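BDI_3064 protein (Parabacteroides distasonis ATCC 8503, PDB 5Z06) hydrolyses linear beta-1,2-glucan and beta-1,2-glucooligosaccharides from their non-reducing end, releasing sophorose as an exo-acting glycoside hydrolase of family GH144. Local coordinates at residues A[68-73]-A[172-177]. Numbering follows the deposited sequence.
Sequences SEIQYC and IYLDDI. With CA (calcium ion), chain C.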
ATOM      1  N   SER A  68       8.749 -13.030  25.260  1.00 30.23           N
ATOM      2  CA  SER A  68       8.531 -12.843  23.860  1.00 32.08           C
ATOM      3  C   SER A  68       7.118 -12.404  23.634  1.00 32.40           C
ATOM      4  O   SER A  68       6.235 -12.741  24.405  1.00 33.40           O
ATOM      5  CB  SER A  68       8.775 -14.124  23.095  1.00 32.18           C
ATOM      6  OG  SER A  68       8.776 -13.827  21.728  1.00 33.89           O
ATOM      7  N   GLU A  69       6.911 -11.633  22.573  1.00 31.92           N
ATOM      8  CA  GLU A  69       5.563 -11.386  22.107  1.00 31.41           C
ATOM      9  C   GLU A  69       5.507 -11.290  20.605  1.00 31.99           C
ATOM     10  O   GLU A  69       6.464 -10.842  19.964  1.00 32.79           O
ATOM     11  CB  GLU A  69       4.995 -10.121  22.727  1.00 30.50           C
ATOM     12  CG  GLU A  69       5.774  -8.870  22.413  1.00 31.83           C
ATOM     13  CD  GLU A  69       5.078  -7.626  22.926  1.00 33.70           C
ATOM     14  OE1 GLU A  69       4.925  -6.670  22.143  1.00 31.82           O
ATOM     15  OE2 GLU A  69       4.674  -7.608  24.112  1.00 32.18           O
ATOM     16  N   ILE A  70       4.369 -11.713  20.068  1.00 32.37           N
ATOM     17  CA  ILE A  70       4.066 -11.628  18.670  1.00 30.84           C
ATOM     18  C   ILE A  70       3.002 -10.547  18.561  1.00 30.98           C
ATOM     19  O   ILE A  70       1.886 -10.702  19.056  1.00 30.92           O
ATOM     20  CB  ILE A  70       3.565 -12.965  18.132  1.00 30.66           C
ATOM     21  CG1 ILE A  70       4.650 -14.026  18.291  1.00 31.57           C
ATOM     22  CG2 ILE A  70       3.218 -12.847  16.660  1.00 31.51           C
ATOM     23  CD1 ILE A  70       4.524 -14.860  19.533  1.00 33.77           C
ATOM     24  N   GLN A  71       3.367  -9.464  17.901  1.00 29.62           N
ATOM     25  CA  GLN A  71       2.543  -8.269  17.839  1.00 30.56           C
ATOM     26  C   GLN A  71       1.620  -8.276  16.632  1.00 32.30           C
ATOM     27  O   GLN A  71       2.033  -8.598  15.496  1.00 32.27           O
ATOM     28  CB  GLN A  71       3.416  -7.044  17.800  1.00 29.91           C
ATOM     29  CG  GLN A  71       4.270  -6.864  19.038  1.00 30.80           C
ATOM     30  CD  GLN A  71       5.480  -5.986  18.803  1.00 30.78           C
ATOM     31  OE1 GLN A  71       5.730  -5.547  17.689  1.00 32.17           O
ATOM     32  NE2 GLN A  71       6.242  -5.736  19.855  1.00 28.56           N
ATOM     33  N   TYR A  72       0.364  -7.918  16.888  1.00 30.82           N
ATOM     34  CA  TYR A  72      -0.585  -7.699  15.809  1.00 32.42           C
ATOM     35  C   TYR A  72      -0.039  -6.563  14.963  1.00 28.75           C
ATOM     36  O   TYR A  72       0.364  -5.557  15.508  1.00 26.57           O
ATOM     37  CB  TYR A  72      -1.984  -7.312  16.324  1.00 30.41           C
ATOM     38  CG  TYR A  72      -2.894  -6.888  15.193  1.00 29.81           C
ATOM     39  CD1 TYR A  72      -3.405  -7.825  14.301  1.00 28.47           C
ATOM     40  CD2 TYR A  72      -3.217  -5.554  15.001  1.00 30.85           C
ATOM     41  CE1 TYR A  72      -4.225  -7.452  13.266  1.00 28.51           C
ATOM     42  CE2 TYR A  72      -4.041  -5.160  13.957  1.00 30.84           C
ATOM     43  CZ  TYR A  72      -4.540  -6.107  13.088  1.00 30.07           C
ATOM     44  OH  TYR A  72      -5.346  -5.697  12.039  1.00 30.62           O
ATOM     45  N   CYS A  73      -0.027  -6.763  13.652  1.00 30.85           N
ATOM     46  CA  CYS A  73       0.510  -5.779  12.684  1.00 34.84           C
ATOM     47  C   CYS A  73      -0.659  -4.966  12.173  1.00 31.59           C
ATOM     48  O   CYS A  73      -1.459  -5.499  11.425  1.00 29.67           O
ATOM     49  CB  CYS A  73       1.204  -6.517  11.509  1.00 37.84           C
ATOM     50  SG  CYS A  73       1.559  -5.489  10.052  1.00 39.85           S
ATOM     51  N   ILE A 172      10.708 -24.369  19.896  1.00 36.18           N
ATOM     52  CA  ILE A 172       9.393 -24.621  19.328  1.00 37.19           C
ATOM     53  C   ILE A 172       9.158 -23.617  18.200  1.00 35.76           C
ATOM     54  O   ILE A 172       9.734 -22.526  18.183  1.00 38.32           O
ATOM     55  CB  ILE A 172       8.275 -24.617  20.401  1.00 38.13           C
ATOM     56  CG1 ILE A 172       8.039 -23.218  20.959  1.00 38.13           C
ATOM     57  CG2 ILE A 172       8.636 -25.617  21.509  1.00 41.47           C
ATOM     58  CD1 ILE A 172       6.960 -23.134  22.013  1.00 40.57           C
ATOM     59  N   TYR A 173       8.325 -24.013  17.257  1.00 32.58           N
ATOM     60  CA  TYR A 173       7.917 -23.152  16.197  1.00 33.66           C
ATOM     61  C   TYR A 173       6.456 -22.795  16.375  1.00 33.91           C
ATOM     62  O   TYR A 173       5.644 -23.638  16.735  1.00 34.95           O
ATOM     63  CB  TYR A 173       8.148 -23.823  14.867  1.00 32.82           C
ATOM     64  CG  TYR A 173       9.559 -24.284  14.706  1.00 34.45           C
ATOM     65  CD1 TYR A 173      10.537 -23.428  14.222  1.00 35.07           C
ATOM     66  CD2 TYR A 173       9.932 -25.578  15.057  1.00 33.00           C
ATOM     67  CE1 TYR A 173      11.847 -23.857  14.065  1.00 36.26           C
ATOM     68  CE2 TYR A 173      11.239 -26.011  14.901  1.00 34.25           C
ATOM     69  CZ  TYR A 173      12.185 -25.150  14.404  1.00 33.04           C
ATOM     70  OH  TYR A 173      13.476 -25.563  14.263  1.00 33.59           O
ATOM     71  N   LEU A 174       6.147 -21.526  16.133  1.00 35.67           N
ATOM     72  CA  LEU A 174       4.799 -20.997  16.241  1.00 35.32           C
ATOM     73  C   LEU A 174       4.436 -20.443  14.883  1.00 35.07           C
ATOM     74  O   LEU A 174       5.198 -19.680  14.285  1.00 37.04           O
ATOM     75  CB  LEU A 174       4.737 -19.897  17.278  1.00 36.58           C
ATOM     76  CG  LEU A 174       5.392 -20.246  18.611  1.00 37.43           C
ATOM     77  CD1 LEU A 174       5.337 -19.008  19.492  1.00 38.62           C
ATOM     78  CD2 LEU A 174       4.704 -21.422  19.290  1.00 38.52           C
ATOM     79  N   ASP A 175       3.283 -20.863  14.396  1.00 31.05           N
ATOM     80  CA  ASP A 175       2.742 -20.392  13.163  1.00 31.25           C
ATOM     81  C   ASP A 175       1.233 -20.152  13.325  1.00 32.09           C
ATOM     82  O   ASP A 175       0.595 -20.667  14.249  1.00 30.21           O
ATOM     83  CB  ASP A 175       3.018 -21.431  12.070  1.00 28.95           C
ATOM     84  CG  ASP A 175       3.068 -20.829  10.698  1.00 28.37           C
ATOM     85  OD1 ASP A 175       2.946 -19.600  10.572  1.00 28.79           O
ATOM     86  OD2 ASP A 175       3.232 -21.573   9.717  1.00 28.03           O
ATOM     87  N   ASP A 176       0.683 -19.353  12.426  1.00 31.67           N
ATOM     88  CA  ASP A 176      -0.754 -19.136  12.323  1.00 34.75           C
ATOM     89  C   ASP A 176      -1.413 -18.760  13.634  1.00 33.62           C
ATOM     90  O   ASP A 176      -2.419 -19.342  14.045  1.00 37.31           O
ATOM     91  CB  ASP A 176      -1.369 -20.338  11.670  1.00 37.73           C
ATOM     92  CG  ASP A 176      -0.689 -20.649  10.384  1.00 39.27           C
ATOM     93  OD1 ASP A 176      -0.531 -19.711   9.575  1.00 43.68           O
ATOM     94  OD2 ASP A 176      -0.258 -21.793  10.201  1.00 45.13           O
ATOM     95  N   ILE A 177      -0.807 -17.761  14.261  1.00 31.29           N
ATOM     96  CA  ILE A 177      -1.245 -17.219  15.523  1.00 31.76           C
ATOM     97  C   ILE A 177      -2.308 -16.213  15.159  1.00 33.97           C
ATOM     98  O   ILE A 177      -2.041 -15.199  14.495  1.00 34.57           O
ATOM     99  CB  ILE A 177      -0.119 -16.524  16.274  1.00 32.05           C
ATOM    100  CG1 ILE A 177       1.101 -17.448  16.369  1.00 32.92           C
ATOM    101  CG2 ILE A 177      -0.607 -16.117  17.650  1.00 33.36           C
ATOM    102  CD1 ILE A 177       2.331 -16.805  16.923  1.00 34.88           C
TER
HETATM  103 CA    CA C 801       3.285 -19.515   8.138  1.00 31.11          CA
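Ile70 reaches across from one beta sheet to meet Ile177 and Leu174 of another, an entirely apolar contact with no hydrogen bond between 68-73 and 172-177. The Ile70 and Ile177 side chains cross at about a right angle: the Ile177 CD1 methyl lies 3.9 Å from both CG1 and CD1 of Ile70 and also touches its CG2. Ile70 CG1 sits beside the backbone N (chi1 -62°), and a chi2 of 96°, well off a staggered value, turns CD1 to meet Leu174 CD1 at 4.2 Å. Leu160, Val158, Phe10 and Leu54 pack around this cluster, joining the two facing sheets of the N-terminal beta-sandwich.

On the side of 172-177 turned from Ile70, Asp175 grips a calcium ion with both carboxylate oxygens, OD1 at 2.5 Å and OD2 at 2.6 Å. Asp176 N also donates to Asp175 OD1 from above the carboxylate plane (2.9 Å). Glu12, Asn13, Thr49 and Asn52 complete the protein ligands.

On the far side of 68-73, Gln71 NE2 donates a hydrogen bond to Glu69 OE1 (2.8 Å), close to its own amide plane and on the anti side of the carboxylate, while Glu69 OE2 forms a salt bridge with Arg108. The chemistry thus divides by face: hydrocarbon fills the buried interface, whereas the calcium and the charged pair lie outside it.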